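Aldose 1-epimerase (PDB 3NRE) probably catalyses the interconversion of the alpha and beta anomers of aldose sugars. Local coordinates at residues 21-26 with 46-51; 55-60 with 77-82; 130-135 with 144-149; 168-173 with 197-202. All blocks are in the same frame, centred on the assembly; numbering follows the deposited sequence.

Contact 1: residues 21-26 with 46-51; sequences GVIEGF and ASCFPL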
# COMPACT_ATOMS: atom_id res chain seq x y z
N GLY A 21 10.65 -5.75 2.29
CA GLY A 21 10.56 -4.50 2.98
C GLY A 21 9.25 -4.32 3.73
O GLY A 21 8.71 -3.24 3.82
N VAL A 22 8.76 -5.43 4.26
CA VAL A 22 7.45 -5.48 4.85
C VAL A 22 7.48 -5.20 6.35
O VAL A 22 8.41 -5.57 7.06
CB VAL A 22 6.75 -6.81 4.59
CG1 VAL A 22 6.68 -7.09 3.06
CG2 VAL A 22 7.43 -8.01 5.36
N ILE A 23 6.44 -4.54 6.81
CA ILE A 23 6.19 -4.48 8.26
C ILE A 23 5.62 -5.82 8.68
O ILE A 23 4.71 -6.33 8.03
CB ILE A 23 5.19 -3.38 8.61
CG1 ILE A 23 5.78 -2.04 8.18
CG2 ILE A 23 4.94 -3.29 10.12
CD1 ILE A 23 4.89 -0.82 8.40
N GLU A 24 6.15 -6.37 9.75
CA GLU A 24 5.67 -7.66 10.34
C GLU A 24 4.89 -7.49 11.65
O GLU A 24 4.33 -8.44 12.17
CB GLU A 24 6.83 -8.66 10.51
CG GLU A 24 7.39 -9.11 9.16
CD GLU A 24 6.53 -10.21 8.43
OE1 GLU A 24 5.43 -10.55 8.91
OE2 GLU A 24 7.04 -10.77 7.41
N GLY A 25 4.87 -6.27 12.19
CA GLY A 25 4.03 -5.94 13.33
C GLY A 25 4.15 -4.48 13.68
O GLY A 25 5.18 -3.87 13.48
N PHE A 26 3.06 -3.94 14.23
CA PHE A 26 3.02 -2.60 14.76
C PHE A 26 2.03 -2.66 15.93
O PHE A 26 0.86 -3.01 15.74
CB PHE A 26 2.54 -1.62 13.67
CG PHE A 26 2.53 -0.19 14.10
CD1 PHE A 26 3.45 0.30 15.00
CD2 PHE A 26 1.63 0.70 13.52
CE1 PHE A 26 3.42 1.66 15.38
CE2 PHE A 26 1.62 2.04 13.89
CZ PHE A 26 2.48 2.53 14.81
N ALA A 46 2.05 -10.50 5.73
CA ALA A 46 2.69 -9.49 6.60
C ALA A 46 1.69 -8.45 7.08
O ALA A 46 0.49 -8.61 6.92
CB ALA A 46 3.80 -8.80 5.85
N SER A 47 2.17 -7.43 7.76
CA SER A 47 1.32 -6.31 8.23
C SER A 47 1.12 -5.20 7.20
O SER A 47 0.13 -4.48 7.26
CB SER A 47 1.94 -5.67 9.48
OG SER A 47 2.20 -6.65 10.43
N CYS A 48 2.12 -5.02 6.32
CA CYS A 48 2.13 -3.95 5.31
C CYS A 48 3.23 -4.24 4.32
O CYS A 48 4.33 -4.63 4.73
CB CYS A 48 2.40 -2.57 5.94
SG CYS A 48 2.31 -1.20 4.84
N PHE A 49 3.00 -3.94 3.03
CA PHE A 49 4.08 -4.03 2.06
C PHE A 49 4.10 -2.81 1.17
O PHE A 49 3.05 -2.17 0.98
CB PHE A 49 4.05 -5.35 1.26
CG PHE A 49 2.79 -5.64 0.48
CD1 PHE A 49 2.60 -5.11 -0.78
CD2 PHE A 49 1.84 -6.59 0.95
CE1 PHE A 49 1.55 -5.45 -1.56
CE2 PHE A 49 0.73 -6.88 0.19
CZ PHE A 49 0.58 -6.31 -1.08
N PRO A 50 5.27 -2.47 0.62
CA PRO A 50 5.43 -1.28 -0.20
C PRO A 50 5.06 -1.59 -1.62
O PRO A 50 5.13 -2.76 -2.07
CB PRO A 50 6.92 -0.99 -0.11
CG PRO A 50 7.55 -2.36 0.05
CD PRO A 50 6.56 -3.11 0.93
N LEU A 51 4.60 -0.55 -2.32
CA LEU A 51 4.25 -0.65 -3.73
C LEU A 51 5.22 0.23 -4.53
O LEU A 51 5.19 1.46 -4.40
CB LEU A 51 2.78 -0.16 -3.90
CG LEU A 51 1.75 -0.80 -2.93
CD1 LEU A 51 0.36 -0.17 -3.09
CD2 LEU A 51 1.68 -2.32 -3.08

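Contact 2: residues 55-60 with 77-82; sequences ANRVSG and EWDAHY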
# COMPACT_ATOMS: atom_id res chain seq x y z
N ALA A 55 1.62 0.91 -8.18
CA ALA A 55 0.70 0.09 -7.41
C ALA A 55 -0.30 -0.60 -8.33
O ALA A 55 -0.65 -0.07 -9.42
CB ALA A 55 -0.07 0.95 -6.43
N ASN A 56 -0.80 -1.75 -7.89
CA ASN A 56 -1.91 -2.46 -8.49
C ASN A 56 -1.48 -3.05 -9.85
O ASN A 56 -0.33 -3.48 -10.00
CB ASN A 56 -3.23 -1.59 -8.51
CG ASN A 56 -4.48 -2.43 -8.39
OD1 ASN A 56 -4.88 -3.07 -9.35
ND2 ASN A 56 -5.06 -2.50 -7.20
N ARG A 57 -2.40 -3.13 -10.81
CA ARG A 57 -2.20 -3.85 -12.06
C ARG A 57 -2.32 -2.89 -13.24
O ARG A 57 -3.02 -1.88 -13.12
CB ARG A 57 -3.35 -4.85 -12.20
CG ARG A 57 -3.45 -5.87 -11.05
CD ARG A 57 -4.68 -6.70 -11.10
NE ARG A 57 -4.70 -7.68 -9.98
CZ ARG A 57 -5.06 -7.42 -8.73
NH1 ARG A 57 -5.50 -6.21 -8.39
NH2 ARG A 57 -4.97 -8.40 -7.82
N VAL A 58 -1.69 -3.24 -14.37
CA VAL A 58 -1.85 -2.51 -15.63
C VAL A 58 -2.62 -3.46 -16.56
O VAL A 58 -2.08 -4.51 -16.94
CB VAL A 58 -0.55 -2.15 -16.25
CG1 VAL A 58 -0.80 -1.36 -17.58
CG2 VAL A 58 0.37 -1.34 -15.27
N SER A 59 -3.89 -3.14 -16.85
CA SER A 59 -4.72 -4.10 -17.59
C SER A 59 -4.10 -4.45 -18.91
O SER A 59 -3.66 -3.56 -19.68
CB SER A 59 -6.17 -3.67 -17.67
OG SER A 59 -6.25 -2.45 -18.33
N GLY A 60 -4.04 -5.76 -19.17
CA GLY A 60 -3.41 -6.28 -20.37
C GLY A 60 -1.91 -6.54 -20.28
O GLY A 60 -1.32 -7.07 -21.21
N GLU A 77 2.27 -16.24 -8.89
CA GLU A 77 1.66 -17.40 -9.54
C GLU A 77 0.14 -17.29 -9.60
O GLU A 77 -0.48 -17.80 -10.53
CB GLU A 77 2.05 -18.70 -8.82
CG GLU A 77 1.58 -18.78 -7.37
N TRP A 78 -0.44 -16.61 -8.62
CA TRP A 78 -1.88 -16.55 -8.42
C TRP A 78 -2.63 -15.42 -9.13
O TRP A 78 -3.85 -15.32 -8.95
CB TRP A 78 -2.19 -16.48 -6.90
CG TRP A 78 -1.47 -15.45 -6.09
CD1 TRP A 78 -0.32 -15.64 -5.37
CD2 TRP A 78 -1.86 -14.09 -5.86
NE1 TRP A 78 0.04 -14.50 -4.74
CE2 TRP A 78 -0.89 -13.53 -5.00
CE3 TRP A 78 -2.92 -13.30 -6.29
CZ2 TRP A 78 -0.93 -12.22 -4.60
CZ3 TRP A 78 -2.96 -11.96 -5.85
CH2 TRP A 78 -1.99 -11.46 -5.00
N ASP A 79 -1.92 -14.59 -9.91
CA ASP A 79 -2.54 -13.47 -10.66
C ASP A 79 -1.95 -13.44 -12.09
O ASP A 79 -0.70 -13.51 -12.26
CB ASP A 79 -2.32 -12.16 -9.92
CG ASP A 79 -3.24 -11.01 -10.39
OD1 ASP A 79 -3.63 -10.91 -11.59
OD2 ASP A 79 -3.69 -10.26 -9.50
N ALA A 80 -2.82 -13.38 -13.10
CA ALA A 80 -2.40 -13.21 -14.49
C ALA A 80 -1.73 -11.86 -14.74
O ALA A 80 -0.90 -11.73 -15.66
CB ALA A 80 -3.59 -13.39 -15.48
N HIS A 81 -2.07 -10.88 -13.93
CA HIS A 81 -1.47 -9.56 -14.08
C HIS A 81 -0.30 -9.36 -13.16
O HIS A 81 -0.38 -9.69 -11.98
CB HIS A 81 -2.49 -8.44 -13.82
CG HIS A 81 -3.43 -8.24 -14.95
ND1 HIS A 81 -4.55 -9.02 -15.13
CD2 HIS A 81 -3.34 -7.44 -16.04
CE1 HIS A 81 -5.13 -8.68 -16.27
NE2 HIS A 81 -4.44 -7.70 -16.82
N TYR A 82 0.75 -8.78 -13.72
CA TYR A 82 1.82 -8.18 -12.94
C TYR A 82 1.17 -7.27 -11.92
O TYR A 82 0.29 -6.46 -12.27
CB TYR A 82 2.75 -7.42 -13.86
CG TYR A 82 3.88 -6.70 -13.16
CD1 TYR A 82 3.71 -5.41 -12.69
CD2 TYR A 82 5.13 -7.27 -13.05
CE1 TYR A 82 4.77 -4.73 -12.07
CE2 TYR A 82 6.19 -6.57 -12.44
CZ TYR A 82 5.99 -5.32 -11.99
OH TYR A 82 7.05 -4.59 -11.43
O HOH W 1 -0.22 -5.61 -14.66

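Contact 3: residues 130-135 with 144-149; sequences VTLSVT and FGTGWH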
# COMPACT_ATOMS: atom_id res chain seq x y z
N VAL A 130 6.65 6.40 7.42
CA VAL A 130 7.30 5.54 6.44
C VAL A 130 7.44 6.36 5.15
O VAL A 130 6.49 7.01 4.75
CB VAL A 130 6.48 4.27 6.12
CG1 VAL A 130 7.30 3.39 5.19
CG2 VAL A 130 6.06 3.48 7.42
N THR A 131 8.64 6.35 4.58
CA THR A 131 8.99 7.15 3.42
C THR A 131 9.58 6.24 2.32
O THR A 131 10.55 5.49 2.57
CB THR A 131 10.02 8.22 3.90
OG1 THR A 131 9.43 9.00 4.97
CG2 THR A 131 10.51 9.16 2.77
N LEU A 132 9.01 6.29 1.11
CA LEU A 132 9.56 5.60 -0.05
C LEU A 132 10.11 6.65 -1.03
O LEU A 132 9.41 7.62 -1.32
CB LEU A 132 8.46 4.82 -0.76
CG LEU A 132 8.08 3.41 -0.28
CD1 LEU A 132 6.78 3.07 -0.95
CD2 LEU A 132 9.22 2.38 -0.57
N SER A 133 11.35 6.45 -1.49
CA SER A 133 12.02 7.29 -2.47
C SER A 133 12.60 6.39 -3.54
O SER A 133 13.39 5.49 -3.22
CB SER A 133 13.15 8.12 -1.84
OG SER A 133 12.69 8.80 -0.69
N VAL A 134 12.21 6.63 -4.80
CA VAL A 134 12.56 5.74 -5.90
C VAL A 134 13.24 6.53 -6.97
O VAL A 134 12.80 7.64 -7.28
CB VAL A 134 11.30 5.00 -6.45
CG1 VAL A 134 10.19 5.94 -6.89
CG2 VAL A 134 11.66 4.06 -7.62
N THR A 135 14.35 5.99 -7.47
CA THR A 135 15.17 6.64 -8.50
C THR A 135 15.18 5.77 -9.75
O THR A 135 15.53 4.59 -9.68
CB THR A 135 16.63 6.78 -8.01
OG1 THR A 135 16.66 7.49 -6.76
CG2 THR A 135 17.50 7.50 -9.05
N PHE A 144 6.20 6.60 -12.81
CA PHE A 144 6.37 5.98 -11.53
C PHE A 144 5.28 6.35 -10.54
O PHE A 144 4.67 7.43 -10.56
CB PHE A 144 7.72 6.35 -10.90
CG PHE A 144 8.94 5.61 -11.49
CD1 PHE A 144 9.45 5.96 -12.71
CD2 PHE A 144 9.63 4.64 -10.75
CE1 PHE A 144 10.54 5.31 -13.23
CE2 PHE A 144 10.76 3.99 -11.29
CZ PHE A 144 11.23 4.36 -12.50
N GLY A 145 5.08 5.44 -9.62
CA GLY A 145 4.24 5.72 -8.46
C GLY A 145 4.72 4.92 -7.25
O GLY A 145 5.53 4.04 -7.37
N THR A 146 4.16 5.27 -6.11
CA THR A 146 4.44 4.61 -4.82
C THR A 146 3.18 4.49 -4.00
O THR A 146 2.14 5.17 -4.24
CB THR A 146 5.49 5.43 -4.01
OG1 THR A 146 5.07 6.81 -3.99
CG2 THR A 146 6.83 5.33 -4.63
N GLY A 147 3.27 3.60 -3.01
CA GLY A 147 2.16 3.40 -2.13
C GLY A 147 2.47 2.31 -1.18
O GLY A 147 3.58 1.83 -1.14
N TRP A 148 1.46 1.99 -0.38
CA TRP A 148 1.56 0.91 0.58
C TRP A 148 0.27 0.17 0.66
O TRP A 148 -0.80 0.66 0.29
CB TRP A 148 1.90 1.46 1.98
CG TRP A 148 3.27 2.00 2.16
CD1 TRP A 148 4.41 1.34 2.59
CD2 TRP A 148 3.66 3.36 1.91
NE1 TRP A 148 5.49 2.24 2.61
CE2 TRP A 148 5.05 3.47 2.20
CE3 TRP A 148 2.98 4.49 1.43
CZ2 TRP A 148 5.74 4.67 2.06
CZ3 TRP A 148 3.67 5.67 1.26
CH2 TRP A 148 5.04 5.76 1.60
N HIS A 149 0.41 -1.04 1.23
CA HIS A 149 -0.67 -1.98 1.35
C HIS A 149 -0.78 -2.49 2.78
O HIS A 149 -0.39 -3.63 3.07
CB HIS A 149 -0.45 -3.08 0.32
CG HIS A 149 -1.60 -4.00 0.11
ND1 HIS A 149 -2.01 -4.89 1.07
CD2 HIS A 149 -2.35 -4.26 -0.99
CE1 HIS A 149 -3.00 -5.64 0.59
NE2 HIS A 149 -3.20 -5.29 -0.66

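Contact 4: residues 168-173 with 197-202; sequences WLEREQ and RQWVNN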
# COMPACT_ATOMS: atom_id res chain seq x y z
N TRP A 168 -14.15 3.04 -8.83
CA TRP A 168 -14.19 2.11 -9.97
C TRP A 168 -14.87 0.82 -9.54
O TRP A 168 -14.47 0.19 -8.54
CB TRP A 168 -12.78 1.79 -10.46
CG TRP A 168 -12.09 2.96 -11.10
CD1 TRP A 168 -12.19 3.33 -12.41
CD2 TRP A 168 -11.25 3.94 -10.49
NE1 TRP A 168 -11.43 4.43 -12.66
CE2 TRP A 168 -10.86 4.84 -11.50
CE3 TRP A 168 -10.79 4.15 -9.19
CZ2 TRP A 168 -10.03 5.93 -11.25
CZ3 TRP A 168 -9.97 5.22 -8.94
CH2 TRP A 168 -9.59 6.10 -9.96
N LEU A 169 -15.83 0.39 -10.32
CA LEU A 169 -16.46 -0.87 -10.10
C LEU A 169 -15.35 -1.91 -10.32
O LEU A 169 -14.41 -1.69 -11.10
CB LEU A 169 -17.60 -1.09 -11.11
CG LEU A 169 -18.94 -0.43 -10.79
CD1 LEU A 169 -18.81 1.06 -10.63
CD2 LEU A 169 -19.91 -0.77 -11.92
N GLU A 170 -15.47 -3.04 -9.66
CA GLU A 170 -14.56 -4.14 -9.94
C GLU A 170 -15.13 -4.90 -11.15
O GLU A 170 -16.33 -5.13 -11.25
CB GLU A 170 -14.45 -5.07 -8.73
CG GLU A 170 -13.39 -6.16 -8.88
CD GLU A 170 -13.37 -7.15 -7.71
OE1 GLU A 170 -14.31 -7.14 -6.90
OE2 GLU A 170 -12.45 -7.98 -7.67
N ARG A 171 -14.24 -5.30 -12.06
CA ARG A 171 -14.61 -6.15 -13.15
C ARG A 171 -13.86 -7.49 -13.06
O ARG A 171 -13.33 -7.85 -12.00
CB ARG A 171 -14.47 -5.40 -14.51
CG ARG A 171 -13.04 -4.98 -14.86
CD ARG A 171 -12.95 -4.33 -16.24
NE ARG A 171 -11.63 -3.77 -16.51
CZ ARG A 171 -10.89 -4.05 -17.58
NH1 ARG A 171 -11.32 -4.88 -18.49
NH2 ARG A 171 -9.71 -3.47 -17.71
N GLU A 172 -13.83 -8.23 -14.16
CA GLU A 172 -13.13 -9.49 -14.21
C GLU A 172 -11.62 -9.36 -13.93
O GLU A 172 -11.00 -8.26 -14.06
CB GLU A 172 -13.42 -10.18 -15.55
CG GLU A 172 -14.90 -10.41 -15.81
CD GLU A 172 -15.65 -9.23 -16.52
OE1 GLU A 172 -15.04 -8.14 -16.71
OE2 GLU A 172 -16.83 -9.40 -16.89
N GLN A 173 -11.00 -10.48 -13.50
CA GLN A 173 -9.54 -10.53 -13.25
C GLN A 173 -9.05 -9.57 -12.16
O GLN A 173 -7.89 -9.19 -12.11
CB GLN A 173 -8.77 -10.26 -14.54
CG GLN A 173 -9.04 -11.24 -15.67
CD GLN A 173 -8.09 -10.98 -16.86
OE1 GLN A 173 -8.29 -10.04 -17.62
NE2 GLN A 173 -7.14 -11.84 -17.03
N ARG A 197 -19.44 -6.67 5.12
CA ARG A 197 -19.10 -8.05 5.47
C ARG A 197 -19.27 -8.94 4.25
O ARG A 197 -20.08 -9.88 4.25
CB ARG A 197 -19.97 -8.54 6.64
CG ARG A 197 -19.51 -8.00 7.99
CD ARG A 197 -18.00 -8.06 8.05
NE ARG A 197 -17.41 -7.66 9.34
CZ ARG A 197 -17.11 -6.41 9.69
NH1 ARG A 197 -17.38 -5.39 8.88
NH2 ARG A 197 -16.56 -6.18 10.87
N GLN A 198 -18.49 -8.64 3.22
CA GLN A 198 -18.49 -9.35 1.95
C GLN A 198 -17.26 -8.87 1.19
O GLN A 198 -16.64 -7.86 1.55
CB GLN A 198 -19.75 -9.04 1.13
CG GLN A 198 -19.94 -7.55 0.84
CD GLN A 198 -21.27 -7.30 0.17
OE1 GLN A 198 -22.22 -6.85 0.81
NE2 GLN A 198 -21.36 -7.63 -1.11
N TRP A 199 -16.94 -9.58 0.11
CA TRP A 199 -15.81 -9.26 -0.74
C TRP A 199 -15.87 -7.80 -1.14
O TRP A 199 -16.91 -7.35 -1.63
CB TRP A 199 -15.85 -10.10 -2.01
CG TRP A 199 -14.75 -9.81 -2.99
CD1 TRP A 199 -14.83 -9.00 -4.09
CD2 TRP A 199 -13.43 -10.35 -2.97
NE1 TRP A 199 -13.63 -8.97 -4.73
CE2 TRP A 199 -12.75 -9.81 -4.08
CE3 TRP A 199 -12.75 -11.22 -2.12
CZ2 TRP A 199 -11.41 -10.12 -4.36
CZ3 TRP A 199 -11.43 -11.53 -2.39
CH2 TRP A 199 -10.77 -10.98 -3.51
N VAL A 200 -14.80 -7.08 -0.90
CA VAL A 200 -14.61 -5.74 -1.45
C VAL A 200 -13.22 -5.65 -2.10
O VAL A 200 -12.23 -5.98 -1.50
CB VAL A 200 -14.65 -4.67 -0.36
CG1 VAL A 200 -14.28 -3.28 -0.95
CG2 VAL A 200 -16.00 -4.62 0.35
N ASN A 201 -13.15 -5.19 -3.35
CA ASN A 201 -11.85 -4.95 -3.99
C ASN A 201 -12.04 -3.79 -4.94
O ASN A 201 -12.29 -3.99 -6.12
CB ASN A 201 -11.38 -6.19 -4.74
CG ASN A 201 -10.17 -5.93 -5.63
OD1 ASN A 201 -9.24 -5.22 -5.24
ND2 ASN A 201 -10.17 -6.53 -6.85
N ASN A 202 -11.92 -2.58 -4.43
CA ASN A 202 -12.32 -1.39 -5.20
C ASN A 202 -11.39 -0.26 -4.93
O ASN A 202 -11.00 -0.01 -3.75
CB ASN A 202 -13.76 -0.94 -4.88
CG ASN A 202 -14.79 -1.96 -5.27
OD1 ASN A 202 -15.09 -2.91 -4.52
ND2 ASN A 202 -15.34 -1.80 -6.49
O HOH W 2 -17.74 -3.40 -7.61
O HOH W 3 -15.50 -5.56 -5.23

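Contact 1: residues 21-26 with 46-51
Opposite I23, the consecutive residues S47 and C48 form a classic beta bulge, which lies where the first part of strand 22-28, from the four-stranded sheet, meets strand 48-51 of the sheet that contains strand 142-153. The segment axes approach to 4.8 Å and run antiparallel at 170°, yet the two strands are joined by a single bridge, the I23-C48 pair, of the hydrogen-bonded type. Its bond from I23 N to C48 O measures 3.0 Å. The bulge shows in the return bonds, because I23 O takes S47 N at 2.8 Å and also C48 N, in a weak bond of 3.4 Å. Beside the bridge, V22 CA lies 3.2 Å from C48 O, a CA-H...O contact.

The two methyls of V22 divide the apolar work: CG1 lies 3.6 Å from F49 CB, whereas CG2 lies 3.7 Å from A46 CB. On the neighbouring residue, I23 CD1 packs 3.9 Å from C48 CB. The E24 chain turns sharply at chi2 (-79°), and its carboxylate comes back beside A46, where OE1 accepts from the backbone N of K39. S47 OG sits beside the E24-G25 peptide but bonds to R35 O. The ring of F49 leads away from V22 to stack with H149 and W88, near a bound di(hydroxyethyl)ether.

Chemically, one buried carbonyl, I23 O, serves both N-H groups of the bulge, one of them weakly. The charged and hydroxyl ends at this junction are met by backbone atoms of K39 and R35, which ties the connecting loop to the seam between the sheets.

Contact 2: residues 55-60 with 77-82
R57 crosses H81 at about a right angle and ends on D79. Its CB is 4.0 Å from H81 CB, and its CG is 3.9 Å from the same atom, so the aliphatic part passes across H81 CB; CD keeps that contact. Chi2 (171°) sets CD anti, and the chain stays extended as far as NE. There NE and NH2 both bond to D79 OD2, at 2.8 Å from R57 NE and 2.8 Å from R57 NH2. This side-on salt bridge falls on a single oxygen, with the guanidinium and carboxylate planes 30° apart. R57 NH1 turns the other way, to N56 OD1 at 3.3 Å (weak) and to the bound di(hydroxyethyl)ether.

D79 OD1 accepts H81 N at 2.8 Å, which closes an Asx turn. The H81 ring in turn takes G60 N on NE2 at 3.1 Å, with the donor 1° out of the ring plane. Water 1 links V58 N to Y82 O, 2.6 Å from the latter.

The chemistry implies a relay of support: D79 holds both the arginine and the turn that places H81, whose NE2 acts as an acceptor. N56 and R57 present N-H groups to the bound ether, probably from the crystallisation liquor, which may mark the sugar pocket.

Contact 3: residues 130-135 with 144-149
L132 and W148 carry the one CH-pi contact of this interface, in which they reach toward each other tip to tip. L132 CD1 stands 3.9 Å from the centroid of the six-membered ring and 28° off its normal, over one face but offset toward the rim. With chi1 at -84°, L132 CG is anti to the carbonyl carbon, and this torsion sets it against W148 CZ2, 3.5 Å away.

The remaining side-chain contacts are apolar. V130 slides past W148 in the opposite direction, with its CG1 3.7 Å from W148 CZ2. Further along, V134 crosses F144 and puts CG2 3.8 Å from F144 CD2, while its other methyl, CG1, is 4.1 Å from T146 CG2. L132 CD1 also touches the backbone, at 3.4 Å from G147 O.

Polar bonding between the segments is absent: no hydrogen bond crosses, and the axes of strands 130-135 and 147-149 come no nearer than 8.9 Å, at 129° to each other. The polar groups within this layer are met by other strands. W148 NE1 donates a hydrogen bond to Q119 OE1, and T146 OG1 pairs with S282 OG.

Two sheets therefore meet face to face, as in the beta-sandwich of galactose mutarotase relatives. Strand 127-136 lies between strands 114-123 and 279-290 in one sheet, bonded to both by its backbone. Strand 142-153 belongs to the other sheet, beside strands 48-51 and 250-256, and C48 and P50 extend the same core by packing on W148 and L132.

Contact 4: residues 168-173 with 197-202
The indole of W199 meets the carboxylate of E170 at its edge, with the two planes 15° apart. W199 NE1 bonds to the syn lone pair of E170 OE1 at 2.9 Å, the acceptor lying in the ring plane, and makes a weak second bond to OE2 of E170 at 3.3 Å. F236 and F242 meet the same indole edge-to-face. The amide of N201 stands almost perpendicular to the carboxylate, and its ND2 reaches E170 OE2 from above the carboxylate plane (65° out of it) at 2.8 Å. E170 CG is anti to the backbone N (chi1 -174°), and the chain beyond it is extended toward W199 and N201.

At the other end of the contact, N202 ND2 bonds to W168 O at 3.0 Å, on a lone pair and in the amide plane of N202. Water 2 bridges E170 N and N202 ND2. Water 3 ties E170 OE1, at 2.6 Å, to N201 N and N202 OD1.

Two side-chain donors and a water thus converge on one carboxylate, an environment likely to stabilise its negative charge. N201 is held in place by E170 and by W174 O, which leaves its OD1 directed to a bound di(hydroxyethyl)ether.

In the fold
Contacts 1 and 3 are the most intimately connected, with centres 13 Å apart: strands 48-51 and 142-153 are neighbours in one sheet, and L51 N lies 2.8 Å from G147 O in a probable hydrogen bond. Contact 4 reaches that sheet too, but lies about 23 Å from contact 1 between centres. Contact 2 touches contact 4, with S59 CB 3.5 Å from R171 NH2, and its H81 CE1 approaches Q173 OE1. Bound di(hydroxyethyl)ether, probably from the crystallisation liquor, is met by F49, N56, R57, H149 and N201, so side chains from the segments of all four contacts reach toward what is probably the sugar pocket.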